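Local coordinates for protein PHOX (Pseudomonas fluorescens, PDB 4A9V) that acts as an alkaline phosphatase, probably hydrolysing phosphate monoesters with a complex iron-calcium cofactor held within a beta-propeller, at residues E117-I122 / Y189-E194. Residues are numbered along the deposited sequence; the frame is centred on the assembly and turned at random.
With FEO (mu-oxo-diiron), chain S.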
ATOM      1  N   GLU A 117       1.935 -13.386  -5.985  1.00  7.23           N
ATOM      2  CA  GLU A 117       1.215 -12.187  -5.578  1.00  6.94           C
ATOM      3  C   GLU A 117       0.025 -12.563  -4.716  1.00  6.78           C
ATOM      4  O   GLU A 117      -0.404 -13.714  -4.706  1.00  8.07           O
ATOM      5  CB  GLU A 117       0.768 -11.403  -6.810  1.00  7.40           C
ATOM      6  CG  GLU A 117       1.941 -11.106  -7.740  1.00  8.48           C
ATOM      7  CD  GLU A 117       1.646 -10.177  -8.897  1.00  7.40           C
ATOM      8  OE1 GLU A 117       0.585  -9.534  -8.944  1.00  8.49           O
ATOM      9  OE2 GLU A 117       2.509 -10.131  -9.804  1.00  9.14           O
ATOM     10  N   GLY A 118      -0.494 -11.584  -3.986  1.00  6.70           N
ATOM     11  CA  GLY A 118      -1.645 -11.801  -3.122  1.00  7.28           C
ATOM     12  C   GLY A 118      -1.299 -11.461  -1.689  1.00  5.67           C
ATOM     13  O   GLY A 118      -0.778 -10.376  -1.410  1.00  6.57           O
ATOM     14  N   VAL A 119      -1.604 -12.387  -0.785  1.00  6.64           N
ATOM     15  CA  VAL A 119      -1.367 -12.213   0.637  1.00  5.86           C
ATOM     16  C   VAL A 119      -0.764 -13.502   1.186  1.00  6.36           C
ATOM     17  O   VAL A 119      -1.102 -14.608   0.753  1.00  7.38           O
ATOM     18  CB  VAL A 119      -2.672 -11.838   1.380  1.00  6.54           C
ATOM     19  CG1 VAL A 119      -2.459 -11.770   2.884  1.00  7.64           C
ATOM     20  CG2 VAL A 119      -3.204 -10.507   0.863  1.00  7.46           C
ATOM     21  N   SER A 120       0.146 -13.342   2.139  1.00  6.27           N
ATOM     22  CA  SER A 120       0.632 -14.450   2.959  1.00  6.36           C
ATOM     23  C   SER A 120       0.201 -14.204   4.401  1.00  6.69           C
ATOM     24  O   SER A 120       0.557 -13.185   4.987  1.00  7.27           O
ATOM     25  CB  SER A 120       2.158 -14.505   2.900  1.00  7.13           C
ATOM     26  OG  SER A 120       2.625 -14.718   1.591  1.00  7.44           O
ATOM     27  N   VAL A 121      -0.607 -15.109   4.947  1.00  6.96           N
ATOM     28  CA  VAL A 121      -0.948 -15.086   6.366  1.00  7.50           C
ATOM     29  C   VAL A 121      -0.031 -16.058   7.092  1.00  6.93           C
ATOM     30  O   VAL A 121       0.129 -17.201   6.656  1.00  7.61           O
ATOM     31  CB  VAL A 121      -2.415 -15.499   6.610  1.00  7.78           C
ATOM     32  CG1 VAL A 121      -2.753 -15.425   8.093  1.00  8.27           C
ATOM     33  CG2 VAL A 121      -3.362 -14.631   5.800  1.00  9.53           C
ATOM     34  N   ILE A 122       0.638 -15.563   8.131  1.00  6.73           N
ATOM     35  CA  ILE A 122       1.571 -16.377   8.900  1.00  7.41           C
ATOM     36  C   ILE A 122       1.328 -16.230  10.392  1.00  7.04           C
ATOM     37  O   ILE A 122       0.894 -15.180  10.860  1.00  8.25           O
ATOM     38  CB  ILE A 122       3.040 -16.030   8.580  1.00  7.33           C
ATOM     39  CG1 ILE A 122       3.396 -14.605   9.019  1.00  8.28           C
ATOM     40  CG2 ILE A 122       3.329 -16.252   7.100  1.00  8.44           C
ATOM     41  CD1 ILE A 122       4.869 -14.281   8.860  1.00 10.23           C
ATOM     42  N   TYR A 189      -8.552  -8.172   7.890  1.00  6.36           N
ATOM     43  CA  TYR A 189      -7.470  -7.534   7.164  1.00  6.38           C
ATOM     44  C   TYR A 189      -8.009  -7.021   5.832  1.00  6.20           C
ATOM     45  O   TYR A 189      -8.752  -7.732   5.146  1.00  7.39           O
ATOM     46  CB  TYR A 189      -6.377  -8.574   6.898  1.00  6.40           C
ATOM     47  CG  TYR A 189      -5.162  -8.041   6.177  1.00  6.04           C
ATOM     48  CD1 TYR A 189      -4.325  -7.137   6.798  1.00  5.85           C
ATOM     49  CD2 TYR A 189      -4.804  -8.506   4.914  1.00  6.54           C
ATOM     50  CE1 TYR A 189      -3.186  -6.667   6.172  1.00  6.39           C
ATOM     51  CE2 TYR A 189      -3.661  -8.042   4.277  1.00  6.32           C
ATOM     52  CZ  TYR A 189      -2.845  -7.140   4.926  1.00  6.40           C
ATOM     53  OH  TYR A 189      -1.689  -6.666   4.351  1.00  7.26           O
ATOM     54  N   LEU A 190      -7.626  -5.803   5.461  1.00  6.17           N
ATOM     55  CA  LEU A 190      -7.924  -5.276   4.136  1.00  6.17           C
ATOM     56  C   LEU A 190      -6.651  -5.235   3.310  1.00  6.19           C
ATOM     57  O   LEU A 190      -5.612  -4.744   3.770  1.00  6.91           O
ATOM     58  CB  LEU A 190      -8.515  -3.864   4.241  1.00  6.69           C
ATOM     59  CG  LEU A 190      -9.757  -3.714   5.127  1.00  7.17           C
ATOM     60  CD1 LEU A 190     -10.264  -2.279   5.109  1.00  7.53           C
ATOM     61  CD2 LEU A 190     -10.865  -4.684   4.744  1.00  8.27           C
ATOM     62  N   THR A 191      -6.733  -5.797   2.111  1.00  6.46           N
ATOM     63  CA  THR A 191      -5.649  -5.727   1.158  1.00  6.38           C
ATOM     64  C   THR A 191      -6.108  -4.958  -0.079  1.00  6.25           C
ATOM     65  O   THR A 191      -7.265  -5.037  -0.485  1.00  7.88           O
ATOM     66  CB  THR A 191      -5.100  -7.126   0.796  1.00  7.01           C
ATOM     67  OG1 THR A 191      -3.919  -6.964   0.010  1.00  7.31           O
ATOM     68  CG2 THR A 191      -6.100  -7.959   0.018  1.00  7.14           C
ATOM     69  N   CYS A 192      -5.201  -4.178  -0.650  1.00  5.49           N
ATOM     70  CA  CYS A 192      -5.543  -3.168  -1.637  1.00  5.98           C
ATOM     71  C   CYS A 192      -4.899  -3.493  -2.978  1.00  6.15           C
ATOM     72  O   CYS A 192      -3.679  -3.607  -3.072  1.00  7.08           O
ATOM     73  CB  CYS A 192      -5.037  -1.817  -1.152  1.00  6.50           C
ATOM     74  SG  CYS A 192      -5.969  -1.197   0.253  1.00  8.53           S
ATOM     75  N   GLU A 193      -5.716  -3.629  -4.017  1.00  6.15           N
ATOM     76  CA  GLU A 193      -5.234  -3.885  -5.373  1.00  6.73           C
ATOM     77  C   GLU A 193      -4.894  -2.559  -6.038  1.00  7.02           C
ATOM     78  O   GLU A 193      -5.763  -1.707  -6.208  1.00  7.05           O
ATOM     79  CB  GLU A 193      -6.314  -4.626  -6.172  1.00  6.69           C
ATOM     80  CG  GLU A 193      -6.610  -5.998  -5.597  1.00  7.02           C
ATOM     81  CD  GLU A 193      -7.871  -6.669  -6.123  1.00  6.84           C
ATOM     82  OE1 GLU A 193      -8.676  -6.048  -6.855  1.00  7.55           O
ATOM     83  OE2 GLU A 193      -8.055  -7.863  -5.788  1.00  7.50           O
ATOM     84  N   GLU A 194      -3.622  -2.385  -6.392  1.00  6.88           N
ATOM     85  CA  GLU A 194      -3.115  -1.100  -6.887  1.00  6.77           C
ATOM     86  C   GLU A 194      -2.897  -1.159  -8.409  1.00  6.39           C
ATOM     87  O   GLU A 194      -3.829  -0.909  -9.162  1.00  6.89           O
ATOM     88  CB  GLU A 194      -1.843  -0.674  -6.127  1.00  6.51           C
ATOM     89  CG  GLU A 194      -1.312   0.693  -6.541  1.00  6.62           C
ATOM     90  CD  GLU A 194       0.083   0.969  -6.028  1.00  7.24           C
ATOM     91  OE1 GLU A 194       0.861   0.004  -5.862  1.00  7.00           O
ATOM     92  OE2 GLU A 194       0.419   2.159  -5.872  1.00  7.75           O
TER
HETATM   93 FE1  FEO S1594       2.367  -0.253  -4.507  1.00  7.69          FE
HETATM   94 FE2  FEO S1594       1.787   3.167  -4.697  1.00  7.08          FE
HETATM   95  O   FEO S1594       2.855   1.620  -4.253  1.00  7.92           O
HETATM   96  O   HOH W   1       4.032  -0.595  -3.175  1.00  8.23           O
HETATM   97  O   HOH W   2       3.874   0.028  -6.181  1.00 13.70           O
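Two hydroxyls of strand 189-193, Thr191 OG1 and Tyr189 OH, converge on one acceptor: both hydrogen-bond to OD1 of Asn88 on strand 82-89, which pairs with 118-127. They stand 4.9 Å apart, Thr191 OG1 to Tyr189 OH, so the amide oxygen is gripped from two positions along strand 189-193. Across the contact itself, where Val119 touches Thr191 and the tyrosine ring, the evidence is purely van der Waals. No hydrogen bond joins 117-122 to 189-194, the nearest alpha carbons, those of Val119 and Thr191, are 7.8 Å apart, and just 103 Å² is buried, which rules out backbone pairing and leaves a single valine to do the touching. Its two methyls divide the work. With CG1 anti to the backbone N (chi1 175°), that branch reaches Tyr189, approaching CE2 obliquely at 4.2 Å, while CG2 lies against Thr191, 3.7 Å from OG1 and at similar range to the threonine CB and CG2. The valine therefore packs beside the polar bonds without entering them. Ile252 of strand 249-252 also touches Val119.

Just past the end of strand 189-193, Glu194 reaches the cofactor. Its CG is anti to N (chi1 -177°) and the rest of the chain is extended, which carries the carboxylate out to bridge the two irons: OE1 binds FE1 at 2.0 Å and OE2 binds FE2 at 2.1 Å. FE1 also takes Glu90, Cys179 and two waters; FE2 is bound as well by Glu273, Asp292 and Glu387, and the oxo atom joins the two irons. Glu90 lies two residues beyond Asn88, so the two hydroxyl bonds probably help to hold together the stretches that supply Glu90 and Glu194. The whole is a buried junction between neighbouring sheets of the PhoX beta-propeller, beside its mu-oxo-diiron site.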